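Local coordinates for putative sugar ABC transporter (Yersinia enterocolitica subsp. enterocolitica 8081, PDB 5ULB), which probably serves as the periplasmic binding protein of a sugar ABC importer, holding a methylthioribose-like sugar between its two lobes, at residues M247-V260 with A290-P304. Numbering follows the deposited sequence.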
HETATM    1  N   MSE A 247      -3.790   2.222  18.204  1.00 13.49           N
HETATM    2  CA  MSE A 247      -4.857   3.206  18.423  0.57 15.12           C
HETATM    3  C   MSE A 247      -5.640   2.922  19.702  1.00 16.35           C
HETATM    4  O   MSE A 247      -6.096   3.861  20.294  1.00 16.29           O
HETATM    5  CB  MSE A 247      -5.696   3.305  17.086  0.57 16.27           C
HETATM    6  CG  MSE A 247      -4.967   3.822  15.781  0.57 18.96           C
HETATM    7 SE   MSE A 247      -5.810   3.614  13.973  0.57 30.11          SE
HETATM    8  CE  MSE A 247      -7.776   3.326  14.392  0.57 45.30           C
ATOM      9  N   ARG A 248      -5.648   1.664  20.172  1.00 15.49           N
ATOM     10  CA  ARG A 248      -6.386   1.219  21.434  1.00 16.78           C
ATOM     11  C   ARG A 248      -5.530   1.270  22.727  1.00 17.59           C
ATOM     12  O   ARG A 248      -6.117   1.112  23.771  1.00 25.10           O
ATOM     13  CB  ARG A 248      -6.922  -0.237  21.181  1.00 17.03           C
ATOM     14  CG  ARG A 248      -8.115  -0.238  20.294  1.00 19.39           C
ATOM     15  CD  ARG A 248      -8.636  -1.616  19.920  1.00 19.32           C
ATOM     16  NE  ARG A 248      -8.857  -2.429  21.127  1.00 22.44           N
ATOM     17  CZ  ARG A 248      -9.944  -2.461  21.880  1.00 25.13           C
ATOM     18  NH1 ARG A 248     -10.963  -1.627  21.595  1.00 25.51           N
ATOM     19  NH2 ARG A 248      -9.960  -3.266  23.007  1.00 26.63           N
ATOM     20  N   GLU A 249      -4.226   1.562  22.648  1.00 17.20           N
ATOM     21  CA  GLU A 249      -3.381   1.541  23.831  1.00 17.14           C
ATOM     22  C   GLU A 249      -3.671   2.791  24.659  1.00 20.04           C
ATOM     23  O   GLU A 249      -4.106   3.847  24.194  1.00 21.21           O
ATOM     24  CB  GLU A 249      -1.921   1.527  23.408  1.00 19.66           C
ATOM     25  CG  GLU A 249      -1.420   0.217  22.944  1.00 19.22           C
ATOM     26  CD  GLU A 249       0.106   0.103  22.762  1.00 21.26           C
ATOM     27  OE1 GLU A 249       0.837   1.139  22.807  1.00 25.59           O
ATOM     28  OE2 GLU A 249       0.523  -1.080  22.531  1.00 28.33           O
ATOM     29  N   ALA A 250      -3.354   2.650  25.970  1.00 21.53           N
ATOM     30  CA  ALA A 250      -3.434   3.742  26.865  1.00 25.18           C
ATOM     31  C   ALA A 250      -2.584   4.906  26.374  1.00 17.13           C
ATOM     32  O   ALA A 250      -1.339   4.701  26.007  1.00 21.13           O
ATOM     33  CB  ALA A 250      -3.018   3.328  28.290  1.00 26.50           C
ATOM     34  N   ASN A 251      -3.134   6.068  26.469  1.00 21.15           N
ATOM     35  CA  ASN A 251      -2.422   7.313  26.117  1.00 20.66           C
ATOM     36  C   ASN A 251      -2.108   7.452  24.638  1.00 20.60           C
ATOM     37  O   ASN A 251      -1.276   8.300  24.217  1.00 20.92           O
ATOM     38  CB  ASN A 251      -1.178   7.582  27.029  1.00 24.55           C
ATOM     39  CG  ASN A 251      -1.546   7.553  28.475  1.00 33.32           C
ATOM     40  OD1 ASN A 251      -2.561   8.166  28.901  1.00 43.76           O
ATOM     41  ND2 ASN A 251      -0.742   6.892  29.247  1.00 43.23           N
ATOM     42  N   SER A 252      -2.656   6.544  23.835  1.00 18.18           N
ATOM     43  CA  SER A 252      -2.379   6.566  22.475  1.00 16.42           C
ATOM     44  C   SER A 252      -2.707   7.869  21.698  1.00 16.37           C
ATOM     45  O   SER A 252      -3.813   8.324  21.676  1.00 16.73           O
ATOM     46  CB  SER A 252      -3.127   5.431  21.737  1.00 16.37           C
ATOM     47  OG  SER A 252      -2.826   5.550  20.315  1.00 14.19           O
ATOM     48  N   PRO A 253      -1.683   8.432  21.059  1.00 14.19           N
ATOM     49  CA  PRO A 253      -1.813   9.640  20.241  1.00 16.30           C
ATOM     50  C   PRO A 253      -2.211   9.351  18.785  1.00 14.65           C
ATOM     51  O   PRO A 253      -2.232  10.261  17.992  1.00 15.13           O
ATOM     52  CB  PRO A 253      -0.434  10.229  20.270  1.00 20.77           C
ATOM     53  CG  PRO A 253       0.448   9.160  20.446  1.00 21.47           C
ATOM     54  CD  PRO A 253      -0.261   8.134  21.230  1.00 17.10           C
ATOM     55  N   TRP A 254      -2.527   8.107  18.429  1.00 12.88           N
ATOM     56  CA  TRP A 254      -2.755   7.747  17.011  1.00 13.29           C
ATOM     57  C   TRP A 254      -4.229   8.024  16.656  1.00 12.22           C
ATOM     58  O   TRP A 254      -5.099   7.219  16.936  1.00 12.80           O
ATOM     59  CB  TRP A 254      -2.400   6.263  16.791  1.00 13.50           C
ATOM     60  CG  TRP A 254      -2.338   5.839  15.332  1.00 13.82           C
ATOM     61  CD1 TRP A 254      -3.183   6.165  14.279  1.00 16.09           C
ATOM     62  CD2 TRP A 254      -1.337   5.041  14.708  1.00 11.06           C
ATOM     63  NE1 TRP A 254      -2.770   5.590  13.145  1.00 14.70           N
ATOM     64  CE2 TRP A 254      -1.643   4.897  13.360  1.00 11.08           C
ATOM     65  CE3 TRP A 254      -0.182   4.377  15.200  1.00 12.42           C
ATOM     66  CZ2 TRP A 254      -0.849   4.159  12.474  1.00 11.35           C
ATOM     67  CZ3 TRP A 254       0.614   3.710  14.329  1.00 13.15           C
ATOM     68  CH2 TRP A 254       0.260   3.602  13.016  1.00 13.27           C
ATOM     69  N   LYS A 255      -4.481   9.190  16.061  1.00 11.48           N
ATOM     70  CA  LYS A 255      -5.825   9.709  15.892  1.00 12.12           C
ATOM     71  C   LYS A 255      -6.592   9.186  14.677  1.00 11.79           C
ATOM     72  O   LYS A 255      -7.814   9.051  14.767  1.00 13.49           O
ATOM     73  CB  LYS A 255      -5.779  11.242  15.797  1.00 14.27           C
ATOM     74  CG  LYS A 255      -5.261  11.968  16.902  1.00 17.88           C
ATOM     75  CD  LYS A 255      -5.709  11.440  18.218  1.00 28.58           C
ATOM     76  CE  LYS A 255      -6.928  12.083  18.530  1.00 39.28           C
ATOM     77  NZ  LYS A 255      -6.492  13.014  19.673  1.00 62.41           N
ATOM     78  N   VAL A 256      -5.892   8.905  13.593  1.00 11.61           N
ATOM     79  CA  VAL A 256      -6.582   8.518  12.361  1.00 11.22           C
ATOM     80  C   VAL A 256      -5.608   7.744  11.508  1.00  9.36           C
ATOM     81  O   VAL A 256      -4.411   8.042  11.479  1.00 10.65           O
ATOM     82  CB  VAL A 256      -7.148   9.641  11.625  1.00 15.20           C
ATOM     83  CG1 VAL A 256      -6.142  10.562  10.957  1.00 17.04           C
ATOM     84  CG2 VAL A 256      -8.157   9.266  10.527  1.00 15.98           C
ATOM     85  N   SER A 257      -6.178   6.791  10.744  1.00 10.46           N
ATOM     86  CA  SER A 257      -5.482   6.135   9.645  1.00 10.04           C
ATOM     87  C   SER A 257      -6.441   6.250   8.455  1.00 10.48           C
ATOM     88  O   SER A 257      -7.619   5.869   8.567  1.00 12.32           O
ATOM     89  CB  SER A 257      -5.216   4.660   9.863  1.00 11.96           C
ATOM     90  OG  SER A 257      -4.016   4.468  10.648  1.00 15.86           O
ATOM     91  N   VAL A 258      -5.932   6.638   7.304  1.00  8.32           N
ATOM     92  CA  VAL A 258      -6.690   6.690   6.063  1.00  8.70           C
ATOM     93  C   VAL A 258      -6.065   5.602   5.156  1.00  7.56           C
ATOM     94  O   VAL A 258      -4.848   5.696   4.938  1.00  9.88           O
ATOM     95  CB  VAL A 258      -6.660   8.085   5.432  1.00  9.62           C
ATOM     96  CG1 VAL A 258      -7.543   8.072   4.209  1.00 10.77           C
ATOM     97  CG2 VAL A 258      -7.156   9.119   6.418  1.00 10.89           C
ATOM     98  N   ALA A 259      -6.894   4.653   4.726  1.00  8.47           N
ATOM     99  CA  ALA A 259      -6.244   3.427   4.191  1.00  9.53           C
ATOM    100  C   ALA A 259      -7.120   2.643   3.242  1.00 10.23           C
ATOM    101  O   ALA A 259      -8.337   2.735   3.285  1.00 11.97           O
ATOM    102  CB  ALA A 259      -5.878   2.530   5.373  1.00 10.45           C
ATOM    103  N   VAL A 260      -6.425   1.878   2.414  1.00 10.68           N
ATOM    104  CA  VAL A 260      -6.975   0.809   1.601  1.00 10.83           C
ATOM    105  C   VAL A 260      -6.453  -0.495   2.171  1.00 10.65           C
ATOM    106  O   VAL A 260      -5.260  -0.567   2.565  1.00 12.82           O
ATOM    107  CB  VAL A 260      -6.564   0.962   0.092  1.00 12.41           C
ATOM    108  CG1 VAL A 260      -7.107  -0.140  -0.757  1.00 15.42           C
ATOM    109  CG2 VAL A 260      -6.957   2.339  -0.466  1.00 12.56           C
ATOM    110  N   ALA A 290     -10.133   4.675  -0.536  1.00 15.15           N
ATOM    111  CA  ALA A 290      -9.773   4.440   0.905  1.00 14.65           C
ATOM    112  C   ALA A 290     -10.888   4.812   1.807  1.00 12.76           C
ATOM    113  O   ALA A 290     -11.888   5.472   1.401  1.00 15.23           O
ATOM    114  CB  ALA A 290      -8.597   5.232   1.306  1.00 14.91           C
ATOM    115  N   ALA A 291     -10.812   4.368   3.049  1.00 14.16           N
ATOM    116  CA  ALA A 291     -11.666   4.719   4.126  1.00 11.80           C
ATOM    117  C   ALA A 291     -10.862   5.421   5.202  1.00 10.49           C
ATOM    118  O   ALA A 291      -9.683   5.137   5.395  1.00 12.34           O
ATOM    119  CB  ALA A 291     -12.345   3.472   4.730  1.00 16.12           C
ATOM    120  N   SER A 292     -11.523   6.338   5.911  1.00 10.14           N
ATOM    121  CA  SER A 292     -10.888   7.039   6.984  1.00 11.54           C
ATOM    122  C   SER A 292     -11.334   6.369   8.308  1.00 12.47           C
ATOM    123  O   SER A 292     -12.533   6.359   8.617  1.00 15.96           O
ATOM    124  CB  SER A 292     -11.284   8.501   6.997  1.00 14.10           C
ATOM    125  OG  SER A 292     -10.911   9.063   5.707  1.00 17.57           O
ATOM    126  N   ILE A 293     -10.338   5.935   9.073  1.00 12.01           N
ATOM    127  CA  ILE A 293     -10.562   5.116  10.245  1.00 13.04           C
ATOM    128  C   ILE A 293     -10.201   5.947  11.484  1.00 14.86           C
ATOM    129  O   ILE A 293      -9.046   6.193  11.745  1.00 14.04           O
ATOM    130  CB  ILE A 293      -9.703   3.820  10.240  1.00 13.56           C
ATOM    131  CG1 ILE A 293      -9.891   3.048   8.954  1.00 14.70           C
ATOM    132  CG2 ILE A 293      -9.967   2.935  11.486  1.00 16.37           C
ATOM    133  CD1 ILE A 293      -8.868   1.977   8.689  1.00 19.02           C
ATOM    134  N   PRO A 294     -11.178   6.408  12.220  1.00 14.74           N
ATOM    135  CA  PRO A 294     -10.910   7.262  13.458  1.00 14.72           C
ATOM    136  C   PRO A 294     -10.617   6.406  14.695  1.00 13.39           C
ATOM    137  O   PRO A 294     -11.242   5.391  14.911  1.00 16.31           O
ATOM    138  CB  PRO A 294     -12.183   8.082  13.662  1.00 17.20           C
ATOM    139  CG  PRO A 294     -13.250   7.164  13.083  1.00 19.88           C
ATOM    140  CD  PRO A 294     -12.652   6.301  11.991  1.00 17.02           C
ATOM    141  N   GLN A 295      -9.703   6.886  15.507  1.00 12.97           N
ATOM    142  CA  GLN A 295      -9.339   6.220  16.747  1.00 12.94           C
ATOM    143  C   GLN A 295     -10.530   5.915  17.617  1.00 15.61           C
ATOM    144  O   GLN A 295     -10.633   4.843  18.201  1.00 17.66           O
ATOM    145  CB  GLN A 295      -8.373   7.103  17.509  1.00 14.19           C
ATOM    146  CG  GLN A 295      -7.934   6.608  18.858  1.00 14.73           C
ATOM    147  CD  GLN A 295      -6.921   7.468  19.513  1.00 14.37           C
ATOM    148  OE1 GLN A 295      -7.043   8.700  19.488  1.00 19.85           O
ATOM    149  NE2 GLN A 295      -5.886   6.846  20.148  1.00 16.19           N
ATOM    150  N   ALA A 296     -11.474   6.846  17.697  1.00 16.86           N
ATOM    151  CA  ALA A 296     -12.598   6.632  18.658  1.00 18.94           C
ATOM    152  C   ALA A 296     -13.405   5.364  18.289  1.00 19.70           C
ATOM    153  O   ALA A 296     -13.937   4.684  19.195  1.00 21.89           O
ATOM    154  CB  ALA A 296     -13.474   7.796  18.712  1.00 21.89           C
ATOM    155  N   LEU A 297     -13.519   5.091  16.992  1.00 21.38           N
ATOM    156  CA  LEU A 297     -14.184   3.862  16.568  1.00 20.58           C
ATOM    157  C   LEU A 297     -13.556   2.598  17.178  1.00 19.14           C
ATOM    158  O   LEU A 297     -14.275   1.689  17.651  1.00 24.20           O
ATOM    159  CB  LEU A 297     -14.268   3.841  15.012  1.00 22.11           C
ATOM    160  CG  LEU A 297     -14.980   2.670  14.407  1.00 23.94           C
ATOM    161  CD1 LEU A 297     -16.449   2.732  14.721  1.00 29.21           C
ATOM    162  CD2 LEU A 297     -14.753   2.618  12.899  1.00 25.86           C
ATOM    163  N   LEU A 298     -12.262   2.530  17.052  1.00 16.91           N
ATOM    164  CA  LEU A 298     -11.528   1.427  17.584  1.00 18.66           C
ATOM    165  C   LEU A 298     -11.574   1.334  19.087  1.00 20.10           C
ATOM    166  O   LEU A 298     -11.756   0.234  19.648  1.00 20.71           O
ATOM    167  CB  LEU A 298     -10.098   1.411  17.020  1.00 18.74           C
ATOM    168  CG  LEU A 298      -9.859   0.589  15.803  1.00 21.48           C
ATOM    169  CD1 LEU A 298     -10.133  -0.929  16.022  1.00 24.40           C
ATOM    170  CD2 LEU A 298     -10.714   1.119  14.741  1.00 18.43           C
ATOM    171  N   VAL A 299     -11.442   2.464  19.763  1.00 19.65           N
ATOM    172  CA  VAL A 299     -11.492   2.493  21.245  1.00 19.72           C
ATOM    173  C   VAL A 299     -12.819   1.993  21.777  1.00 23.21           C
ATOM    174  O   VAL A 299     -12.879   1.331  22.847  1.00 27.88           O
ATOM    175  CB  VAL A 299     -11.165   3.904  21.772  1.00 21.12           C
ATOM    176  CG1 VAL A 299     -11.380   4.107  23.309  1.00 24.90           C
ATOM    177  CG2 VAL A 299      -9.650   4.144  21.430  1.00 21.78           C
ATOM    178  N   SER A 300     -13.907   2.228  20.983  1.00 20.87           N
ATOM    179  CA  SER A 300     -15.287   1.755  21.330  0.52 27.42           C
ATOM    180  C   SER A 300     -15.536   0.237  21.255  1.00 25.76           C
ATOM    181  O   SER A 300     -16.526  -0.254  21.759  1.00 29.31           O
ATOM    182  CB  SER A 300     -16.321   2.362  20.413  0.52 31.15           C
ATOM    183  OG  SER A 300     -16.420   3.745  20.591  0.52 35.02           O
ATOM    184  N   GLN A 301     -14.606  -0.500  20.637  1.00 23.98           N
ATOM    185  CA  GLN A 301     -14.859  -1.934  20.470  1.00 26.73           C
ATOM    186  C   GLN A 301     -14.561  -2.626  21.789  1.00 29.12           C
ATOM    187  O   GLN A 301     -13.700  -2.166  22.531  1.00 30.63           O
ATOM    188  CB  GLN A 301     -13.939  -2.447  19.351  1.00 22.97           C
ATOM    189  CG  GLN A 301     -14.179  -1.745  18.001  1.00 24.01           C
ATOM    190  CD  GLN A 301     -15.627  -1.713  17.581  1.00 29.30           C
ATOM    191  OE1 GLN A 301     -16.264  -2.764  17.605  1.00 26.88           O
ATOM    192  NE2 GLN A 301     -16.161  -0.497  17.304  1.00 24.76           N
ATOM    193  N   PRO A 302     -15.141  -3.781  22.006  1.00 30.13           N
ATOM    194  CA  PRO A 302     -14.921  -4.527  23.268  1.00 29.37           C
ATOM    195  C   PRO A 302     -13.625  -5.345  23.372  1.00 35.44           C
ATOM    196  O   PRO A 302     -13.283  -5.911  24.412  1.00 36.78           O
ATOM    197  CB  PRO A 302     -16.134  -5.442  23.281  1.00 36.08           C
ATOM    198  CG  PRO A 302     -16.461  -5.757  21.835  1.00 32.20           C
ATOM    199  CD  PRO A 302     -16.139  -4.438  21.103  1.00 28.26           C
ATOM    200  N   GLY A 303     -12.924  -5.496  22.284  1.00 30.28           N
ATOM    201  CA  GLY A 303     -11.617  -6.109  22.353  1.00 30.41           C
ATOM    202  C   GLY A 303     -10.894  -5.813  21.063  1.00 24.77           C
ATOM    203  O   GLY A 303     -11.382  -5.022  20.187  1.00 26.40           O
ATOM    204  N   PRO A 304      -9.730  -6.469  20.888  1.00 25.31           N
ATOM    205  CA  PRO A 304      -8.919  -6.172  19.755  1.00 21.97           C
ATOM    206  C   PRO A 304      -9.700  -6.402  18.437  1.00 20.93           C
ATOM    207  O   PRO A 304     -10.511  -7.322  18.329  1.00 25.98           O
ATOM    208  CB  PRO A 304      -7.709  -7.197  19.863  1.00 26.72           C
ATOM    209  CG  PRO A 304      -7.657  -7.462  21.288  1.00 28.57           C
ATOM    210  CD  PRO A 304      -9.077  -7.409  21.804  1.00 28.96           C
TER
HETATM  211  O   HOH W   1     -12.043  -2.467  25.068  1.00 43.05           O
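Selenomethionine Met247, near the end of helix 241-248, in the conformer described, one of two, puts its CE 3.7 Å from Ile293 CG2, crossing that side chain at about a right angle, and meets Leu298 CD2 as well. Its carbonyl O takes an in-plane, lone-pair hydrogen bond from Gln295 NE2 (3.0 Å). In Arg248 the bend at chi3 (52°) brings the guanidinium to residues 298-303. There NH1 donates to Leu298 O (2.8 Å), in the guanidinium plane, and to Gln301 O, while Gly303 O sits 3.4 Å above the centre of the group and a water links NH2 to Gln301 O. After the type II turn Glu249-Ser252, Ser252 O receives the second N-H of Gln295 NE2 (3.0 Å) from above its carbonyl plane. Gln295 reaches both acceptors because its chain is extended, CG anti to the backbone N (chi1 177°); both oxygens lie in its amide plane. Lys255 lays CD against Gln295 OE1, and its carbonyl accepts from Gln295 N. From Val256 to Ala259 the strand pairs antiparallel with 291-294, Ser257 and Ile293 exchanging two bonds and Ala259 and Ala291 two more. Val260 CG2 packs on Ala290 CB (3.8 Å). This is the antiparallel step in an otherwise parallel periplasmic-binding-protein sheet, with the side chain of Val260 about 7 Å from the bound sugar. At the other end, one amide nitrogen and one guanidinium satisfy four main-chain carbonyls, holding residues 295-301 to helix 241-248 and the turn after it by directional polar bonds.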